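Local structure of HpcH/HpaI aldolase/citrate lyase family protein (Burkholderia cenocepacia, 4MF4) at residues 175-180 against 184-189; 197-202 against 206-211; 213-218 against 224-229. The protein is of unknown function but belongs to the HpcH/HpaI aldolase/citrate lyase family, whose members are built on a TIM barrel. One frame throughout, in Å; residues are numbered along the deposited sequence.

Contact 1: 175-180 against 184-189; sequences ERIAAT and DCLFVG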
ATOM      1  N   GLU A 175      31.554  20.406  22.633  1.00 19.83           N
ATOM      2  CA  GLU A 175      32.344  21.451  22.005  1.00 20.66           C
ATOM      3  C   GLU A 175      33.110  20.859  20.793  1.00 20.78           C
ATOM      4  O   GLU A 175      33.173  21.468  19.747  1.00 21.18           O
ATOM      5  CB  GLU A 175      33.273  22.147  23.027  1.00 22.06           C
ATOM      6  CG  GLU A 175      32.493  22.844  24.172  1.00 23.23           C
ATOM      7  CD  GLU A 175      32.077  21.923  25.332  1.00 24.95           C
ATOM      8  OE1 GLU A 175      32.480  20.722  25.368  1.00 26.69           O
ATOM      9  OE2 GLU A 175      31.330  22.389  26.248  1.00 25.67           O
ATOM     10  N   ARG A 176      33.650  19.667  20.926  1.00 21.41           N
ATOM     11  CA  ARG A 176      34.372  19.029  19.796  1.00 21.83           C
ATOM     12  C   ARG A 176      33.399  18.546  18.692  1.00 19.79           C
ATOM     13  O   ARG A 176      33.761  18.502  17.504  1.00 18.29           O
ATOM     14  CB  ARG A 176      35.207  17.852  20.308  1.00 24.53           C
ATOM     15  CG  ARG A 176      36.353  18.235  21.260  1.00 28.84           C
ATOM     16  CD  ARG A 176      36.776  17.031  22.108  1.00 33.66           C
ATOM     17  NE  ARG A 176      37.688  16.140  21.373  1.00 38.90           N
ATOM     18  CZ  ARG A 176      37.719  14.798  21.440  1.00 41.35           C
ATOM     19  NH1 ARG A 176      36.862  14.105  22.179  1.00 42.42           N
ATOM     20  NH2 ARG A 176      38.608  14.137  20.719  1.00 42.61           N
ATOM     21  N   ILE A 177      32.187  18.121  19.087  1.00 17.83           N
ATOM     22  CA  ILE A 177      31.131  17.837  18.103  1.00 16.90           C
ATOM     23  C   ILE A 177      30.786  19.100  17.305  1.00 17.36           C
ATOM     24  O   ILE A 177      30.735  19.079  16.082  1.00 17.58           O
ATOM     25  CB  ILE A 177      29.882  17.252  18.762  1.00 16.45           C
ATOM     26  CG1 ILE A 177      30.217  15.857  19.302  1.00 16.18           C
ATOM     27  CG2 ILE A 177      28.724  17.174  17.758  1.00 16.25           C
ATOM     28  CD1 ILE A 177      29.189  15.293  20.238  1.00 16.40           C
ATOM     29  N   ALA A 178      30.591  20.210  18.001  1.00 17.50           N
ATOM     30  CA  ALA A 178      30.298  21.485  17.343  1.00 17.93           C
ATOM     31  C   ALA A 178      31.380  21.938  16.358  1.00 18.74           C
ATOM     32  O   ALA A 178      31.060  22.540  15.334  1.00 18.67           O
ATOM     33  CB  ALA A 178      30.089  22.547  18.381  1.00 18.57           C
ATOM     34  N   ALA A 179      32.637  21.652  16.673  1.00 19.16           N
ATOM     35  CA  ALA A 179      33.766  22.046  15.816  1.00 19.30           C
ATOM     36  C   ALA A 179      33.989  21.080  14.659  1.00 18.93           C
ATOM     37  O   ALA A 179      34.849  21.326  13.814  1.00 19.14           O
ATOM     38  CB  ALA A 179      35.033  22.148  16.632  1.00 20.08           C
ATOM     39  N   THR A 180      33.213  19.997  14.582  1.00 18.36           N
ATOM     40  CA  THR A 180      33.326  19.056  13.448  1.00 18.60           C
ATOM     41  C   THR A 180      32.848  19.710  12.145  1.00 18.96           C
ATOM     42  O   THR A 180      31.663  20.114  12.026  1.00 18.01           O
ATOM     43  CB  THR A 180      32.509  17.771  13.699  1.00 18.52           C
ATOM     44  OG1 THR A 180      33.023  17.099  14.850  1.00 19.02           O
ATOM     45  CG2 THR A 180      32.553  16.821  12.526  1.00 19.04           C
ATOM     46  N   ASP A 184      25.960  21.340  10.844  1.00 16.01           N
ATOM     47  CA  ASP A 184      25.288  22.642  10.625  1.00 16.16           C
ATOM     48  C   ASP A 184      24.368  23.002  11.802  1.00 15.73           C
ATOM     49  O   ASP A 184      23.942  24.144  11.920  1.00 16.03           O
ATOM     50  CB  ASP A 184      24.473  22.645   9.332  1.00 16.80           C
ATOM     51  CG  ASP A 184      25.307  22.271   8.098  1.00 18.29           C
ATOM     52  OD1 ASP A 184      26.363  22.934   7.855  1.00 19.16           O
ATOM     53  OD2 ASP A 184      24.940  21.293   7.398  1.00 16.02           O
ATOM     54  N   CYS A 185      24.056  22.049  12.684  1.00 15.14           N
ATOM     55  CA  CYS A 185      23.180  22.345  13.795  1.00 14.58           C
ATOM     56  C   CYS A 185      23.334  21.314  14.888  1.00 14.45           C
ATOM     57  O   CYS A 185      23.425  20.143  14.574  1.00 13.26           O
ATOM     58  CB  CYS A 185      21.731  22.278  13.303  1.00 15.35           C
ATOM     59  SG  CYS A 185      20.507  22.753  14.562  1.00 17.00           S
ATOM     60  N   LEU A 186      23.303  21.731  16.151  1.00 14.56           N
ATOM     61  CA  LEU A 186      23.283  20.796  17.267  1.00 15.55           C
ATOM     62  C   LEU A 186      21.844  20.721  17.717  1.00 17.21           C
ATOM     63  O   LEU A 186      21.252  21.763  17.985  1.00 18.37           O
ATOM     64  CB  LEU A 186      24.135  21.284  18.439  1.00 16.17           C
ATOM     65  CG  LEU A 186      25.590  21.603  18.189  1.00 15.89           C
ATOM     66  CD1 LEU A 186      26.214  22.321  19.387  1.00 16.78           C
ATOM     67  CD2 LEU A 186      26.340  20.342  17.824  1.00 16.43           C
ATOM     68  N   PHE A 187      21.274  19.519  17.849  1.00 16.10           N
ATOM     69  CA  PHE A 187      19.865  19.436  18.248  1.00 15.89           C
ATOM     70  C   PHE A 187      19.690  18.760  19.605  1.00 16.33           C
ATOM     71  O   PHE A 187      20.168  17.667  19.819  1.00 15.67           O
ATOM     72  CB  PHE A 187      19.094  18.708  17.153  1.00 15.63           C
ATOM     73  CG  PHE A 187      17.598  18.731  17.330  1.00 14.74           C
ATOM     74  CD1 PHE A 187      16.980  17.767  18.078  1.00 15.01           C
ATOM     75  CD2 PHE A 187      16.829  19.674  16.694  1.00 15.22           C
ATOM     76  CE1 PHE A 187      15.611  17.744  18.194  1.00 15.79           C
ATOM     77  CE2 PHE A 187      15.453  19.671  16.810  1.00 15.05           C
ATOM     78  CZ  PHE A 187      14.846  18.690  17.541  1.00 15.32           C
ATOM     79  N   VAL A 188      19.043  19.442  20.534  1.00 17.55           N
ATOM     80  CA  VAL A 188      18.697  18.859  21.847  1.00 19.76           C
ATOM     81  C   VAL A 188      17.296  18.234  21.879  1.00 19.82           C
ATOM     82  O   VAL A 188      16.282  18.919  21.645  1.00 20.11           O
ATOM     83  CB  VAL A 188      18.761  19.968  22.947  1.00 20.32           C
ATOM     84  CG1 VAL A 188      18.465  19.389  24.320  1.00 22.74           C
ATOM     85  CG2 VAL A 188      20.125  20.640  22.973  1.00 21.09           C
ATOM     86  N   GLY A 189      17.223  16.932  22.151  1.00 20.06           N
ATOM     87  CA  GLY A 189      15.949  16.295  22.486  1.00 21.47           C
ATOM     88  C   GLY A 189      15.821  16.179  24.012  1.00 20.60           C
ATOM     89  O   GLY A 189      16.460  15.335  24.601  1.00 22.14           O
TER
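L186 turns CG anti to its own carbonyl carbon (chi1 -56°) and then extends, CD1 lying anti to CA (chi2 169°), which sends both methyls out from the strand to the helix end. On the helix, I177 has CG2 anti to the backbone N while CG1 stands beside that nitrogen (chi1 -67°); the gamma methyl, and not the longer branch, therefore does the touching. I177 CG2 meets L186 CD2 at 4.0 Å, the two side chains crossing at a slant. The other leucine methyl, CD1, is 4.0 Å from A178 CB, and CD2 also comes within 4.1 Å of A178 CA. L186 thus lays its fork against two consecutive residues, one methyl per side chain, in a contact that is wholly apolar and buried. It packs helix 174-178 on the outer face of the parallel TIM barrel, where the chain after A178 turns back directly into the strand. A179 N bonds to E175 O (3.1 Å) and T180 N to I177 O (3.0 Å) as the helix ends. Around the pair, V163 of strand 160-165 touches both I177 and L186, A115 of helix 112-121 packs on I177, and A222 of helix 206-222 packs on A178. Backbone bonds from C185 and F187 to V163 place the leucine between them in the sheet.

Contact 2: 197-202 against 206-211; sequences LGHLGD and PDVETA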
ATOM      1  N   LEU A 197      20.629  10.923  31.334  1.00 24.23           N
ATOM      2  CA  LEU A 197      21.288  11.447  32.503  1.00 24.79           C
ATOM      3  C   LEU A 197      20.680  10.877  33.789  1.00 26.51           C
ATOM      4  O   LEU A 197      21.067  11.300  34.875  1.00 27.58           O
ATOM      5  CB  LEU A 197      21.228  12.983  32.541  1.00 26.48           C
ATOM      6  CG  LEU A 197      21.775  13.720  31.314  1.00 27.70           C
ATOM      7  CD1 LEU A 197      21.432  15.200  31.338  1.00 27.68           C
ATOM      8  CD2 LEU A 197      23.285  13.566  31.210  1.00 29.58           C
ATOM      9  N   GLY A 198      19.723   9.951  33.683  1.00 25.72           N
ATOM     10  CA  GLY A 198      19.185   9.269  34.848  1.00 25.70           C
ATOM     11  C   GLY A 198      17.922   9.905  35.373  1.00 26.81           C
ATOM     12  O   GLY A 198      17.542   9.672  36.508  1.00 26.71           O
ATOM     13  N   HIS A 199      17.248  10.682  34.528  1.00 26.58           N
ATOM     14  CA  HIS A 199      16.120  11.525  34.922  1.00 26.81           C
ATOM     15  C   HIS A 199      14.944  11.357  33.977  1.00 25.35           C
ATOM     16  O   HIS A 199      14.315  12.309  33.559  1.00 23.86           O
ATOM     17  CB  HIS A 199      16.590  12.992  34.979  1.00 28.12           C
ATOM     18  CG  HIS A 199      17.496  13.244  36.130  1.00 30.01           C
ATOM     19  ND1 HIS A 199      18.866  13.315  36.000  1.00 32.30           N
ATOM     20  CD2 HIS A 199      17.235  13.308  37.454  1.00 30.51           C
ATOM     21  CE1 HIS A 199      19.406  13.484  37.192  1.00 32.47           C
ATOM     22  NE2 HIS A 199      18.438  13.471  38.088  1.00 32.06           N
ATOM     23  N   LEU A 200      14.673  10.112  33.632  1.00 23.84           N
ATOM     24  CA  LEU A 200      13.553   9.766  32.795  1.00 24.14           C
ATOM     25  C   LEU A 200      12.256  10.458  33.226  1.00 24.52           C
ATOM     26  O   LEU A 200      11.872  10.375  34.393  1.00 22.36           O
ATOM     27  CB  LEU A 200      13.359   8.259  32.854  1.00 25.19           C
ATOM     28  CG  LEU A 200      12.207   7.625  32.101  1.00 25.80           C
ATOM     29  CD1 LEU A 200      12.481   7.570  30.610  1.00 26.52           C
ATOM     30  CD2 LEU A 200      11.985   6.223  32.655  1.00 28.35           C
ATOM     31  N   GLY A 201      11.595  11.131  32.274  1.00 22.65           N
ATOM     32  CA  GLY A 201      10.333  11.837  32.525  1.00 23.33           C
ATOM     33  C   GLY A 201      10.439  13.172  33.235  1.00 24.86           C
ATOM     34  O   GLY A 201       9.418  13.780  33.582  1.00 25.45           O
ATOM     35  N   ASP A 202      11.659  13.628  33.480  1.00 23.45           N
ATOM     36  CA  ASP A 202      11.884  14.829  34.277  1.00 24.11           C
ATOM     37  C   ASP A 202      12.831  15.809  33.571  1.00 22.88           C
ATOM     38  O   ASP A 202      13.961  15.999  34.013  1.00 22.09           O
ATOM     39  CB  ASP A 202      12.457  14.404  35.649  1.00 27.17           C
ATOM     40  CG  ASP A 202      12.524  15.560  36.667  1.00 27.93           C
ATOM     41  OD1 ASP A 202      11.944  16.646  36.427  1.00 29.32           O
ATOM     42  OD2 ASP A 202      13.233  15.375  37.673  1.00 29.34           O
ATOM     43  N   PRO A 206      17.429  19.907  37.532  1.00 29.96           N
ATOM     44  CA  PRO A 206      18.527  20.873  37.335  1.00 30.60           C
ATOM     45  C   PRO A 206      19.756  20.355  36.564  1.00 28.88           C
ATOM     46  O   PRO A 206      20.450  21.114  35.886  1.00 26.26           O
ATOM     47  CB  PRO A 206      18.910  21.279  38.769  1.00 31.37           C
ATOM     48  CG  PRO A 206      17.921  20.640  39.685  1.00 31.87           C
ATOM     49  CD  PRO A 206      16.831  20.025  38.875  1.00 32.92           C
ATOM     50  N   ASP A 207      20.056  19.076  36.713  1.00 28.11           N
ATOM     51  CA  ASP A 207      21.178  18.502  36.031  1.00 27.81           C
ATOM     52  C   ASP A 207      20.882  18.397  34.549  1.00 24.90           C
ATOM     53  O   ASP A 207      21.776  18.571  33.745  1.00 23.75           O
ATOM     54  CB  ASP A 207      21.505  17.139  36.601  1.00 31.42           C
ATOM     55  CG  ASP A 207      22.078  17.228  37.995  1.00 32.75           C
ATOM     56  OD1 ASP A 207      22.456  18.341  38.431  1.00 35.35           O
ATOM     57  OD2 ASP A 207      22.172  16.181  38.632  1.00 36.92           O
ATOM     58  N   VAL A 208      19.626  18.137  34.204  1.00 24.25           N
ATOM     59  CA  VAL A 208      19.213  18.132  32.800  1.00 22.76           C
ATOM     60  C   VAL A 208      19.247  19.550  32.232  1.00 22.40           C
ATOM     61  O   VAL A 208      19.729  19.755  31.094  1.00 20.53           O
ATOM     62  CB  VAL A 208      17.819  17.540  32.586  1.00 22.28           C
ATOM     63  CG1 VAL A 208      17.447  17.613  31.107  1.00 21.87           C
ATOM     64  CG2 VAL A 208      17.752  16.105  33.072  1.00 22.11           C
ATOM     65  N   GLU A 209      18.782  20.528  33.011  1.00 23.10           N
ATOM     66  CA  GLU A 209      18.832  21.953  32.559  1.00 23.58           C
ATOM     67  C   GLU A 209      20.273  22.405  32.383  1.00 23.00           C
ATOM     68  O   GLU A 209      20.576  23.100  31.426  1.00 22.24           O
ATOM     69  CB  GLU A 209      18.007  22.902  33.469  1.00 25.43           C
ATOM     70  CG  GLU A 209      16.508  22.603  33.333  1.00 27.89           C
ATOM     71  CD  GLU A 209      15.557  23.617  33.963  1.00 30.50           C
ATOM     72  OE1 GLU A 209      15.914  24.294  34.952  1.00 33.46           O
ATOM     73  OE2 GLU A 209      14.405  23.696  33.495  1.00 33.57           O
ATOM     74  N   THR A 210      21.179  21.947  33.260  1.00 21.82           N
ATOM     75  CA  THR A 210      22.600  22.227  33.140  1.00 21.47           C
ATOM     76  C   THR A 210      23.229  21.638  31.876  1.00 20.52           C
ATOM     77  O   THR A 210      24.020  22.310  31.195  1.00 18.72           O
ATOM     78  CB  THR A 210      23.382  21.719  34.374  1.00 22.34           C
ATOM     79  OG1 THR A 210      22.913  22.380  35.547  1.00 24.37           O
ATOM     80  CG2 THR A 210      24.860  21.975  34.234  1.00 24.17           C
ATOM     81  N   ALA A 211      22.855  20.395  31.551  1.00 19.19           N
ATOM     82  CA  ALA A 211      23.343  19.797  30.355  1.00 16.73           C
ATOM     83  C   ALA A 211      22.850  20.565  29.122  1.00 16.73           C
ATOM     84  O   ALA A 211      23.647  20.855  28.214  1.00 16.71           O
ATOM     85  CB  ALA A 211      22.950  18.340  30.282  1.00 15.93           C
TER
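L197 drives its CD1 methyl onto helix 206-222, while H199 covers V208 of the same helix from the loop. The leucine is extended, CD1 anti to CA (chi1 -55°), and CD1 alone makes the contact: 3.6 Å from A211 CB and 4.0 Å from V208 CA. H199 sets CG anti to its carbonyl carbon and beside the backbone N, and V208 (chi1 178°) turns CG2 to the loop. That methyl meets H199 CB at 3.8 Å, the histidine and valine side chains passing alongside each other and running opposite ways; it also lies 3.9 Å from the backbone O of D202 and oblique to the imidazole. Toward the surface, D207 brings OD2 within 4.1 Å of H199 CE1; ring and carboxylate planes are 79° apart. The loop gets its shape from G198, at positive phi in a Schellman motif closing helix 190-196, and from a type II turn spanning H199 to D202. Outside the segments, H205 stacks its ring on that of H199 and accepts a hydrogen bond at ND1 from D207 N, so it holds to both partners. In the first helical turn, P206 O accepts T210 N and T210 OG1 from opposite faces of its plane. The contact thus grades from aliphatic packing inside to a polar outer side, where H199 NE2 and D207 OD2, 4.6 Å apart, are not in contact; the carboxylate would probably favour a protonated imidazole without forming a close ion pair.

Contact 3: 213-218 against 224-229; sequences ARVLAA and VAVGIF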
ATOM      1  N   ALA A 213      21.893  23.697  28.812  1.00 18.28           N
ATOM      2  CA  ALA A 213      22.567  24.994  28.792  1.00 18.31           C
ATOM      3  C   ALA A 213      23.962  24.839  28.184  1.00 18.50           C
ATOM      4  O   ALA A 213      24.367  25.665  27.357  1.00 18.07           O
ATOM      5  CB  ALA A 213      22.629  25.588  30.218  1.00 18.86           C
ATOM      6  N   ARG A 214      24.686  23.769  28.556  1.00 18.98           N
ATOM      7  CA  ARG A 214      26.000  23.512  27.978  1.00 20.26           C
ATOM      8  C   ARG A 214      25.970  23.344  26.473  1.00 18.26           C
ATOM      9  O   ARG A 214      26.826  23.879  25.770  1.00 18.23           O
ATOM     10  CB  ARG A 214      26.717  22.310  28.631  1.00 22.20           C
ATOM     11  CG  ARG A 214      28.147  22.148  28.131  1.00 23.82           C
ATOM     12  CD  ARG A 214      28.905  21.067  28.880  1.00 27.88           C
ATOM     13  NE  ARG A 214      30.122  20.646  28.177  1.00 29.86           N
ATOM     14  CZ  ARG A 214      30.923  19.676  28.598  1.00 31.88           C
ATOM     15  NH1 ARG A 214      30.656  19.004  29.713  1.00 33.21           N
ATOM     16  NH2 ARG A 214      32.004  19.385  27.911  1.00 35.60           N
ATOM     17  N   VAL A 215      24.982  22.615  25.967  1.00 17.20           N
ATOM     18  CA  VAL A 215      24.903  22.356  24.538  1.00 16.49           C
ATOM     19  C   VAL A 215      24.628  23.668  23.783  1.00 15.90           C
ATOM     20  O   VAL A 215      25.270  23.999  22.775  1.00 15.29           O
ATOM     21  CB  VAL A 215      23.773  21.311  24.239  1.00 16.65           C
ATOM     22  CG1 VAL A 215      23.572  21.168  22.750  1.00 16.95           C
ATOM     23  CG2 VAL A 215      24.119  19.957  24.838  1.00 17.46           C
ATOM     24  N   LEU A 216      23.635  24.409  24.255  1.00 16.08           N
ATOM     25  CA  LEU A 216      23.343  25.741  23.680  1.00 15.68           C
ATOM     26  C   LEU A 216      24.573  26.665  23.663  1.00 16.43           C
ATOM     27  O   LEU A 216      24.850  27.352  22.659  1.00 16.98           O
ATOM     28  CB  LEU A 216      22.196  26.395  24.462  1.00 16.23           C
ATOM     29  CG  LEU A 216      21.816  27.845  24.113  1.00 15.87           C
ATOM     30  CD1 LEU A 216      21.342  27.879  22.663  1.00 17.04           C
ATOM     31  CD2 LEU A 216      20.731  28.381  25.032  1.00 16.49           C
ATOM     32  N   ALA A 217      25.300  26.699  24.783  1.00 16.34           N
ATOM     33  CA  ALA A 217      26.467  27.575  24.920  1.00 16.73           C
ATOM     34  C   ALA A 217      27.551  27.127  23.990  1.00 16.79           C
ATOM     35  O   ALA A 217      28.248  27.944  23.370  1.00 16.20           O
ATOM     36  CB  ALA A 217      26.964  27.581  26.358  1.00 16.44           C
ATOM     37  N   ALA A 218      27.706  25.813  23.863  1.00 16.83           N
ATOM     38  CA  ALA A 218      28.697  25.299  22.895  1.00 17.67           C
ATOM     39  C   ALA A 218      28.418  25.775  21.476  1.00 18.50           C
ATOM     40  O   ALA A 218      29.317  26.162  20.728  1.00 18.41           O
ATOM     41  CB  ALA A 218      28.777  23.789  22.949  1.00 17.67           C
ATOM     42  N   VAL A 224      27.533  27.751  15.638  1.00 18.13           N
ATOM     43  CA  VAL A 224      26.721  26.692  15.079  1.00 16.95           C
ATOM     44  C   VAL A 224      25.326  26.814  15.701  1.00 17.02           C
ATOM     45  O   VAL A 224      25.162  26.927  16.938  1.00 16.11           O
ATOM     46  CB  VAL A 224      27.347  25.326  15.436  1.00 17.44           C
ATOM     47  CG1 VAL A 224      26.477  24.182  14.902  1.00 17.54           C
ATOM     48  CG2 VAL A 224      28.792  25.241  14.920  1.00 17.29           C
ATOM     49  N   ALA A 225      24.320  26.849  14.838  1.00 16.69           N
ATOM     50  CA  ALA A 225      22.938  26.806  15.255  1.00 17.29           C
ATOM     51  C   ALA A 225      22.635  25.708  16.247  1.00 17.11           C
ATOM     52  O   ALA A 225      23.117  24.594  16.099  1.00 15.87           O
ATOM     53  CB  ALA A 225      22.034  26.617  14.054  1.00 18.08           C
ATOM     54  N   VAL A 226      21.819  26.041  17.262  1.00 16.29           N
ATOM     55  CA  VAL A 226      21.272  25.016  18.130  1.00 16.24           C
ATOM     56  C   VAL A 226      19.759  24.872  17.976  1.00 15.80           C
ATOM     57  O   VAL A 226      19.060  25.854  17.835  1.00 16.54           O
ATOM     58  CB  VAL A 226      21.633  25.298  19.576  1.00 16.14           C
ATOM     59  CG1 VAL A 226      21.207  24.142  20.472  1.00 16.13           C
ATOM     60  CG2 VAL A 226      23.153  25.513  19.647  1.00 16.77           C
ATOM     61  N   GLY A 227      19.295  23.632  17.997  1.00 15.94           N
ATOM     62  CA  GLY A 227      17.871  23.325  17.871  1.00 16.64           C
ATOM     63  C   GLY A 227      17.386  22.535  19.075  1.00 14.88           C
ATOM     64  O   GLY A 227      18.194  22.018  19.840  1.00 14.41           O
ATOM     65  N   ILE A 228      16.072  22.376  19.182  1.00 14.18           N
ATOM     66  CA  ILE A 228      15.453  21.777  20.342  1.00 13.76           C
ATOM     67  C   ILE A 228      14.025  21.387  20.004  1.00 14.17           C
ATOM     68  O   ILE A 228      13.357  22.029  19.153  1.00 13.96           O
ATOM     69  CB  ILE A 228      15.501  22.769  21.550  1.00 14.95           C
ATOM     70  CG1 ILE A 228      15.099  22.070  22.860  1.00 15.44           C
ATOM     71  CG2 ILE A 228      14.683  23.987  21.251  1.00 14.69           C
ATOM     72  CD1 ILE A 228      15.498  22.808  24.116  1.00 16.29           C
ATOM     73  N   PHE A 229      13.570  20.309  20.640  1.00 14.66           N
ATOM     74  CA  PHE A 229      12.189  19.872  20.543  1.00 15.27           C
ATOM     75  C   PHE A 229      11.474  20.482  21.730  1.00 16.07           C
ATOM     76  O   PHE A 229      11.810  20.150  22.876  1.00 15.71           O
ATOM     77  CB  PHE A 229      12.073  18.324  20.599  1.00 15.75           C
ATOM     78  CG  PHE A 229      10.668  17.821  20.378  1.00 16.94           C
ATOM     79  CD1 PHE A 229       9.792  17.691  21.448  1.00 18.51           C
ATOM     80  CD2 PHE A 229      10.193  17.589  19.112  1.00 17.11           C
ATOM     81  CE1 PHE A 229       8.479  17.272  21.259  1.00 17.92           C
ATOM     82  CE2 PHE A 229       8.880  17.175  18.905  1.00 17.15           C
ATOM     83  CZ  PHE A 229       8.031  17.018  19.992  1.00 18.68           C
TER
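V226 points toward helix 206-222 and meets L216 and V215 on it, one of the helix-on-strand interfaces that make up the outer layer of a TIM barrel. The helix runs into strand 225-230 through a short connection, so the two segments are successive elements packed against each other. L216 CD1 rests 4.0 Å from V226 CB; the leucine's CG is anti to the backbone N (chi1 174°), and the second torsion, 62°, bends CD1 back to the strand although CB leaves the helix at the flank. The two side chains cross at about a right angle. V226 has CG1 anti to its backbone N (chi1 -173°) and spreads its methyls over the helix: CG1 lies 4.4 Å from V215 CG1, a loose apolar approach, and CG2 comes close to the main chain of the helix. The next shell fixes both sides. Y244, in the loop before strand 246-251, touches L216 and V226 together, A242 of helix 233-242 packs on L216, and V226 bonds through its backbone to R245 and L246. On the other edge of the strand, A225 and G227 bond to L186, while R214, on a different face of the helix, forms a salt bridge from NE to OE2 of E175 on helix 174-178. Close in again, V226 CG2 lies 4.0 Å from L216 CA and 3.9 Å from L216 O, with V215 O at 4.1 Å.

How the contacts relate
Contacts 1 and 3 are buried helix-on-strand packing, their centres about 7 Å apart, and they join directly: strands 185-188 and 225-230 are neighbours in the barrel sheet, with V188 N probably bonded to G227 O and V188 CG2 packed 3.5 Å from V215 CG1. Both are purely aliphatic among their side chains. Contact 2 lies farther out, its centre about 22 Å from that of the chain, and sets a loop on a helix start, mixing aliphatic groups with imidazole and carboxylate. It shares helix 206-222 with contact 3, whose helical segment follows almost at once; contact 1 and contact 2 do not touch.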